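Local coordinates for hypothetical protein (Shewanella oneidensis, PDB 2OOJ), which is of unknown function but belongs to the DUF3224 family and probably folds as a barrel resembling allene oxide cyclase, at residues Cys75-Ser80 / Phe131-Ala136; Ser53-Thr56 / Ser61-Tyr64; Leu35-Tyr40 / Ala66-Val71. All coordinates share one frame; numbering follows the deposited sequence.

Contact 1: residues Cys75-Ser80 / Phe131-Ala136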
loop_
_atom_site.group_PDB
_atom_site.type_symbol
_atom_site.label_atom_id
_atom_site.label_comp_id
_atom_site.label_asym_id
_atom_site.label_seq_id
_atom_site.Cartn_x
_atom_site.Cartn_y
_atom_site.Cartn_z
ATOM N N CYS B 75 2.721 -25.433 4.037
ATOM C CA CYS B 75 3.043 -26.829 3.718
ATOM C C CYS B 75 3.763 -27.517 4.851
ATOM O O CYS B 75 4.799 -28.181 4.652
ATOM C CB CYS B 75 3.874 -26.910 2.455
ATOM S SG CYS B 75 3.031 -26.323 1.021
ATOM N N GLY B 76 3.246 -27.323 6.048
ATOM C CA GLY B 76 3.750 -27.995 7.220
ATOM C C GLY B 76 4.910 -27.327 7.923
ATOM O O GLY B 76 5.229 -27.698 9.053
ATOM N N ARG B 77 5.524 -26.321 7.301
ATOM C CA ARG B 77 6.700 -25.705 7.879
ATOM C C ARG B 77 6.363 -24.424 8.589
ATOM O O ARG B 77 5.712 -23.565 8.020
ATOM C CB ARG B 77 7.715 -25.415 6.793
ATOM C CG ARG B 77 8.280 -26.654 6.159
ATOM C CD ARG B 77 9.079 -26.283 4.950
ATOM N NE ARG B 77 10.378 -25.708 5.284
ATOM C CZ ARG B 77 11.122 -24.977 4.455
ATOM N NH1 ARG B 77 10.696 -24.687 3.231
ATOM N NH2 ARG B 77 12.301 -24.518 4.868
ATOM N N GLN B 78 6.836 -24.293 9.820
ATOM C CA GLN B 78 6.455 -23.204 10.708
ATOM C C GLN B 78 7.340 -21.979 10.491
ATOM O O GLN B 78 8.571 -22.058 10.460
ATOM C CB GLN B 78 6.580 -23.658 12.167
ATOM C CG GLN B 78 6.382 -22.560 13.236
ATOM C CD GLN B 78 4.938 -22.095 13.343
ATOM O OE1 GLN B 78 4.011 -22.895 13.207
ATOM N NE2 GLN B 78 4.742 -20.796 13.610
ATOM N N GLY B 79 6.722 -20.822 10.338
ATOM C CA GLY B 79 7.515 -19.608 10.239
ATOM C C GLY B 79 6.651 -18.382 10.282
ATOM O O GLY B 79 5.513 -18.410 10.786
ATOM N N SER B 80 7.178 -17.312 9.712
ATOM C CA SER B 80 6.437 -16.096 9.543
ATOM C C SER B 80 6.882 -15.418 8.237
ATOM O O SER B 80 7.958 -15.685 7.723
ATOM C CB SER B 80 6.698 -15.193 10.752
ATOM O OG SER B 80 8.090 -14.961 10.958
ATOM N N PHE B 131 4.425 -19.603 -4.519
ATOM C CA PHE B 131 5.584 -19.319 -3.766
ATOM C C PHE B 131 6.717 -20.289 -4.114
ATOM O O PHE B 131 6.518 -21.333 -4.764
ATOM C CB PHE B 131 5.274 -19.393 -2.265
ATOM C CG PHE B 131 5.004 -20.775 -1.761
ATOM C CD1 PHE B 131 3.749 -21.317 -1.809
ATOM C CD2 PHE B 131 6.025 -21.529 -1.214
ATOM C CE1 PHE B 131 3.535 -22.621 -1.369
ATOM C CE2 PHE B 131 5.815 -22.811 -0.767
ATOM C CZ PHE B 131 4.569 -23.352 -0.831
ATOM N N CYS B 132 7.889 -19.861 -3.691
ATOM C CA CYS B 132 9.096 -20.669 -3.745
ATOM C C CYS B 132 10.066 -20.142 -2.724
ATOM O O CYS B 132 9.712 -19.273 -1.909
ATOM C CB CYS B 132 9.636 -20.686 -5.174
ATOM S SG CYS B 132 10.286 -19.175 -5.717
ATOM N N PHE B 133 11.302 -20.666 -2.725
ATOM C CA PHE B 133 12.278 -20.242 -1.732
ATOM C C PHE B 133 13.555 -19.813 -2.441
ATOM O O PHE B 133 13.934 -20.423 -3.410
ATOM C CB PHE B 133 12.553 -21.369 -0.761
ATOM C CG PHE B 133 11.465 -21.560 0.245
ATOM C CD1 PHE B 133 10.332 -22.292 -0.072
ATOM C CD2 PHE B 133 11.574 -20.999 1.506
ATOM C CE1 PHE B 133 9.295 -22.433 0.844
ATOM C CE2 PHE B 133 10.568 -21.148 2.429
ATOM C CZ PHE B 133 9.427 -21.883 2.111
ATOM N N GLU B 134 14.193 -18.772 -1.944
ATOM C CA GLU B 134 15.418 -18.265 -2.537
ATOM C C GLU B 134 16.551 -19.142 -2.002
ATOM O O GLU B 134 16.414 -19.755 -0.931
ATOM C CB GLU B 134 15.628 -16.824 -2.125
ATOM C CG GLU B 134 14.409 -15.897 -2.364
ATOM C CD GLU B 134 14.256 -15.471 -3.798
ATOM O OE1 GLU B 134 15.020 -15.986 -4.616
ATOM O OE2 GLU B 134 13.351 -14.633 -4.100
ATOM N N PRO B 135 17.673 -19.200 -2.731
ATOM C CA PRO B 135 18.749 -20.101 -2.303
ATOM C C PRO B 135 19.355 -19.683 -0.977
ATOM O O PRO B 135 19.571 -18.504 -0.749
ATOM C CB PRO B 135 19.767 -20.024 -3.446
ATOM C CG PRO B 135 19.463 -18.807 -4.195
ATOM C CD PRO B 135 17.986 -18.523 -3.995
ATOM N N ALA B 136 19.586 -20.660 -0.102
ATOM C CA ALA B 136 20.072 -20.386 1.254
ATOM C C ALA B 136 21.524 -19.916 1.249
ATOM O O ALA B 136 22.287 -20.282 0.354
ATOM C CB ALA B 136 19.914 -21.634 2.134
#
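Cys75 reaches Phe131 with its sulfur: SG stands 3.8 Å from CZ of the Phe131 ring and 79° off the ring normal. That angle places the sulfur near the ring plane, at the edge, so the pair is a sulfur-aromatic contact made edge-on. Arg77 then sends its chain across to Phe133, bending at chi3 before the guanidinium. NH1 of Arg77 lies over one face of the Phe133 ring, 3.3 Å from Phe133 CZ and offset toward the rim. With Arg77 CZ 4.7 Å from the Phe133 centroid and the two planes 40° apart, this is an off-centre, tilted cation-pi contact rather than a flat stack. The two segments bury just 130 Å² between them, and their backbones stay well apart, Cys75 CA being 10.9 Å from Phe131 CA. Side chains thus span the gap between the turn leading into strand 77-90, with that strand's first residue, and the end of strand 124-133, while Leu112 of strand 112-121 packs on both phenylalanines and Leu74 of strand 73-74 on Phe131.

Contact 2: residues Ser53-Thr56 / Ser61-Tyr64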
loop_
_atom_site.group_PDB
_atom_site.type_symbol
_atom_site.label_atom_id
_atom_site.label_comp_id
_atom_site.label_asym_id
_atom_site.label_seq_id
_atom_site.Cartn_x
_atom_site.Cartn_y
_atom_site.Cartn_z
ATOM N N SER B 53 -7.374 2.960 3.252
ATOM C CA SER B 53 -8.244 2.937 2.096
ATOM C C SER B 53 -8.657 4.350 1.689
ATOM O O SER B 53 -8.702 5.267 2.498
ATOM C CB SER B 53 -9.500 2.129 2.405
ATOM O OG SER B 53 -10.152 2.690 3.498
ATOM N N ALA B 54 -8.943 4.513 0.416
ATOM C CA ALA B 54 -9.592 5.703 -0.089
ATOM C C ALA B 54 -10.740 5.268 -0.996
ATOM O O ALA B 54 -10.507 4.703 -2.063
ATOM C CB ALA B 54 -8.582 6.542 -0.874
HETATM N N MSE B 55 -11.978 5.467 -0.544
HETATM C CA MSE B 55 -13.160 5.282 -1.376
HETATM C C MSE B 55 -13.469 6.624 -2.041
HETATM O O MSE B 55 -13.342 7.637 -1.421
HETATM C CB MSE B 55 -14.369 4.861 -0.539
HETATM C CG MSE B 55 -14.120 3.722 0.432
HETATM SE SE MSE B 55 -13.581 2.050 -0.430
HETATM C CE MSE B 55 -15.107 1.876 -1.698
ATOM N N THR B 56 -13.825 6.627 -3.311
ATOM C CA THR B 56 -14.098 7.875 -3.993
ATOM C C THR B 56 -15.608 8.058 -4.105
ATOM O O THR B 56 -16.369 7.189 -3.677
ATOM C CB THR B 56 -13.455 7.909 -5.356
ATOM O OG1 THR B 56 -14.231 7.135 -6.260
ATOM C CG2 THR B 56 -11.963 7.379 -5.295
ATOM N N SER B 61 -14.818 2.732 -7.718
ATOM C CA SER B 61 -13.462 3.325 -7.800
ATOM C C SER B 61 -12.946 3.587 -6.397
ATOM O O SER B 61 -13.547 4.333 -5.630
ATOM C CB SER B 61 -13.451 4.612 -8.644
ATOM O OG SER B 61 -13.576 4.299 -10.016
ATOM N N ALA B 62 -11.825 2.950 -6.049
ATOM C CA ALA B 62 -11.261 3.090 -4.732
ATOM C C ALA B 62 -9.812 2.554 -4.781
ATOM O O ALA B 62 -9.399 1.948 -5.767
ATOM C CB ALA B 62 -12.063 2.301 -3.736
ATOM N N GLY B 63 -9.083 2.775 -3.706
ATOM C CA GLY B 63 -7.741 2.162 -3.562
ATOM C C GLY B 63 -7.569 1.708 -2.151
ATOM O O GLY B 63 -8.242 2.234 -1.263
ATOM N N TYR B 64 -6.738 0.679 -1.937
ATOM C CA TYR B 64 -6.325 0.354 -0.597
ATOM C C TYR B 64 -4.878 -0.195 -0.623
ATOM O O TYR B 64 -4.380 -0.636 -1.667
ATOM C CB TYR B 64 -7.291 -0.641 0.019
ATOM C CG TYR B 64 -7.002 -2.094 -0.250
ATOM C CD1 TYR B 64 -7.478 -2.743 -1.371
ATOM C CD2 TYR B 64 -6.257 -2.824 0.660
ATOM C CE1 TYR B 64 -7.180 -4.117 -1.585
ATOM C CE2 TYR B 64 -5.959 -4.145 0.466
ATOM C CZ TYR B 64 -6.421 -4.796 -0.651
ATOM O OH TYR B 64 -6.093 -6.152 -0.787
HETATM O O HOH W 1 -15.813 4.332 -4.148
#
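Ser61 O is gripped by two donors of Thr56, the backbone N and the hydroxyl. Thr56 OG1 gives the shorter bond, 3.0 Å to Ser61 O, but comes from above the carbonyl plane, 43° out of it; Thr56 N lies in that plane at 3.3 Å from Ser61 O. The hydroxyl owes its position to chi1 of 78°, which sets OG1 between the backbone N and the carbonyl carbon and leaves the CG2 methyl 3.4 Å from Ser61 O. A water lies 2.7 Å from Ser61 O and 2.9 Å from Thr56 O and probably bridges them, linking the two ends of the connecting loop a second time. Thr56 OG1 also bonds Val58 N within that loop, so one side chain fastens both the loop and its far end.

These bonds close a beta hairpin formed by strands 43-55 and 62-71, whose local axes run antiparallel at 175°. Ala54 and Gly63 form the hydrogen-bonded pair: Ala54 N to Gly63 O and Gly63 N to Ala54 O are both 2.9 Å. Ser53 with Tyr64 and Met55 with Ala62 are the flanking non-hydrogen-bonded pairs.

Met55, present as selenomethionine, turns at chi2 and chi3 so that in one of its two conformers SE lies 3.6 Å from Ala62 CB. On the same face of the sheet Ser53 and Tyr64 stand side by side, the tyrosine ring leading away to bond His85 through OH. The other face carries the Ala54 methyl, which packs on Val82 of the second subunit; Ser61 OG bonds His103 ND1 of that subunit, and Thr56 packs on its Pro102.

Contact 3: residues Leu35-Tyr40 / Ala66-Val71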
loop_
_atom_site.group_PDB
_atom_site.type_symbol
_atom_site.label_atom_id
_atom_site.label_comp_id
_atom_site.label_asym_id
_atom_site.label_seq_id
_atom_site.Cartn_x
_atom_site.Cartn_y
_atom_site.Cartn_z
ATOM N N LEU B 35 -6.384 -5.212 10.921
ATOM C CA LEU B 35 -6.687 -6.443 10.212
ATOM C C LEU B 35 -6.323 -7.611 11.095
ATOM O O LEU B 35 -5.200 -7.671 11.589
ATOM C CB LEU B 35 -5.844 -6.565 8.944
ATOM C CG LEU B 35 -5.928 -5.599 7.771
ATOM C CD1 LEU B 35 -5.042 -6.169 6.655
ATOM C CD2 LEU B 35 -7.366 -5.430 7.331
ATOM N N ASP B 36 -7.235 -8.563 11.227
ATOM C CA ASP B 36 -6.970 -9.847 11.894
ATOM C C ASP B 36 -7.474 -10.940 10.952
ATOM O O ASP B 36 -8.644 -10.980 10.633
ATOM C CB ASP B 36 -7.673 -9.956 13.264
ATOM C CG ASP B 36 -7.028 -9.066 14.328
ATOM O OD1 ASP B 36 -5.978 -9.434 14.875
ATOM O OD2 ASP B 36 -7.543 -7.966 14.588
ATOM N N LYS B 37 -6.579 -11.798 10.479
ATOM C CA LYS B 37 -6.940 -12.845 9.527
ATOM C C LYS B 37 -6.526 -14.220 10.013
ATOM O O LYS B 37 -5.591 -14.359 10.811
ATOM C CB LYS B 37 -6.252 -12.670 8.177
ATOM C CG LYS B 37 -6.539 -11.442 7.415
ATOM C CD LYS B 37 -6.056 -11.683 5.945
ATOM C CE LYS B 37 -5.968 -10.389 5.188
ATOM N NZ LYS B 37 -5.254 -10.560 3.889
ATOM N N THR B 38 -7.267 -15.211 9.532
ATOM C CA THR B 38 -6.938 -16.611 9.696
ATOM C C THR B 38 -6.943 -17.279 8.335
ATOM O O THR B 38 -7.896 -17.166 7.605
ATOM C CB THR B 38 -7.931 -17.353 10.611
ATOM O OG1 THR B 38 -8.023 -16.663 11.862
ATOM C CG2 THR B 38 -7.462 -18.820 10.839
ATOM N N PHE B 39 -5.852 -17.987 8.041
ATOM C CA PHE B 39 -5.700 -18.792 6.836
ATOM C C PHE B 39 -5.825 -20.257 7.205
ATOM O O PHE B 39 -5.339 -20.662 8.252
ATOM C CB PHE B 39 -4.313 -18.570 6.228
ATOM C CG PHE B 39 -4.098 -17.182 5.722
ATOM C CD1 PHE B 39 -3.615 -16.188 6.567
ATOM C CD2 PHE B 39 -4.352 -16.863 4.401
ATOM C CE1 PHE B 39 -3.408 -14.885 6.098
ATOM C CE2 PHE B 39 -4.134 -15.580 3.922
ATOM C CZ PHE B 39 -3.656 -14.588 4.777
ATOM N N TYR B 40 -6.431 -21.046 6.326
ATOM C CA TYR B 40 -6.706 -22.460 6.555
ATOM C C TYR B 40 -6.124 -23.244 5.410
ATOM O O TYR B 40 -6.027 -22.739 4.280
ATOM C CB TYR B 40 -8.231 -22.690 6.559
ATOM C CG TYR B 40 -8.935 -22.009 7.700
ATOM C CD1 TYR B 40 -8.961 -22.580 8.965
ATOM C CD2 TYR B 40 -9.566 -20.777 7.523
ATOM C CE1 TYR B 40 -9.604 -21.942 10.023
ATOM C CE2 TYR B 40 -10.192 -20.134 8.568
ATOM C CZ TYR B 40 -10.215 -20.725 9.818
ATOM O OH TYR B 40 -10.826 -20.081 10.865
ATOM N N ALA B 66 -2.106 -2.272 2.479
ATOM C CA ALA B 66 -2.075 -2.960 3.761
ATOM C C ALA B 66 -0.715 -3.623 3.899
ATOM O O ALA B 66 -0.101 -3.930 2.896
ATOM C CB ALA B 66 -3.178 -4.004 3.810
ATOM N N ILE B 67 -0.297 -3.850 5.145
ATOM C CA ILE B 67 0.845 -4.673 5.526
ATOM C C ILE B 67 0.386 -5.524 6.683
ATOM O O ILE B 67 -0.212 -5.028 7.635
ATOM C CB ILE B 67 2.060 -3.805 5.956
ATOM C CG1 ILE B 67 2.627 -3.116 4.696
ATOM C CG2 ILE B 67 3.158 -4.611 6.631
ATOM C CD1 ILE B 67 3.869 -2.297 4.940
ATOM N N GLU B 68 0.641 -6.818 6.578
ATOM C CA GLU B 68 0.284 -7.754 7.603
ATOM C C GLU B 68 1.441 -8.696 7.871
ATOM O O GLU B 68 2.128 -9.101 6.969
ATOM C CB GLU B 68 -0.980 -8.538 7.246
ATOM C CG GLU B 68 -0.883 -9.371 6.024
ATOM C CD GLU B 68 -2.191 -10.081 5.632
ATOM O OE1 GLU B 68 -2.731 -10.853 6.444
ATOM O OE2 GLU B 68 -2.650 -9.913 4.480
ATOM N N GLN B 69 1.602 -9.037 9.142
ATOM C CA GLN B 69 2.527 -10.064 9.599
ATOM C C GLN B 69 1.763 -11.382 9.777
ATOM O O GLN B 69 0.796 -11.471 10.585
ATOM C CB GLN B 69 3.127 -9.613 10.931
ATOM C CG GLN B 69 4.086 -10.588 11.613
ATOM C CD GLN B 69 5.374 -10.762 10.935
ATOM O OE1 GLN B 69 6.279 -9.934 11.081
ATOM N NE2 GLN B 69 5.515 -11.878 10.201
ATOM N N VAL B 70 2.204 -12.377 9.027
ATOM C CA VAL B 70 1.671 -13.734 9.057
ATOM C C VAL B 70 2.574 -14.646 9.883
ATOM O O VAL B 70 3.835 -14.610 9.785
ATOM C CB VAL B 70 1.532 -14.298 7.633
ATOM C CG1 VAL B 70 0.832 -15.666 7.646
ATOM C CG2 VAL B 70 0.763 -13.267 6.731
ATOM N N VAL B 71 1.921 -15.482 10.690
ATOM C CA VAL B 71 2.616 -16.473 11.514
ATOM C C VAL B 71 1.853 -17.780 11.451
ATOM O O VAL B 71 0.644 -17.829 11.692
ATOM C CB VAL B 71 2.726 -16.003 12.993
ATOM C CG1 VAL B 71 3.552 -16.969 13.793
ATOM C CG2 VAL B 71 3.316 -14.627 13.052
#
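The Phe39 ring meets the Glu68 carboxylate at its edge: OE1 of Glu68 lies near the ring plane, 4.1 Å from Phe39 CE1, and the two flat groups are turned 39° against each other. An acidic oxygen placed there faces the ring's C-H rim instead of its pi cloud, an arrangement that is electrostatically plausible though long. The other oxygen receives the lysine: Lys37 NZ is 2.7 Å from Glu68 OE2, a salt bridge met on the syn side and only 17° out of the carboxylate plane. Lys37 is extended beyond CG, and its chain crosses that of Glu68 at about a right angle, so its methylenes also brush the acid, CD lying 3.5 Å from Glu68 OE1. Glu68 has its CG between the backbone N and the carbonyl carbon, and from there its extended chain carries the carboxylate across to Lys37. Ser47 OG holds OE1 and His85 NE2 holds OE2, so the buried carboxylate is gripped by several polar partners. A methionine in place of Lys37 would probably leave Glu68 OE2 without its cationic mate in a buried place.

Near the start of 35-40 the contact turns apolar, with Leu35 CD1 4.0 Å from Ala66 CB. The strand segments, 8.6 Å apart at closest approach and crossing at -43°, meet through side chains pointing into the barrel-like interior. Strand 43-55 lies between them in the sheet, hydrogen-bonded to both strands 29-39 and 62-71, while Phe11 and Val13 of strand 5-18 flank Lys37 and strand 77-90 contributes His85.

In the fold
All three contacts reach one curled antiparallel sheet but sample different parts of it. Contact 2 closes a hairpin through backbone pairing, whereas contacts 1 and 3 join strands that are not sheet neighbours through side chains alone. Contacts 1 and 2 lie on opposite sides of the chain's centre, their centres 33 Å and nearest atoms about 17 Å apart. Contact 3 is the most central, its centre 7 Å from that of the chain; it touches contact 1, where Ser80 CB comes 3.1 Å from Val70 O, and shares strand 62-71 with contact 2. His85 links contacts 2 and 3, bonding both Tyr64 and Glu68. All three reach the second subunit, contact 1 through Ser80 alone.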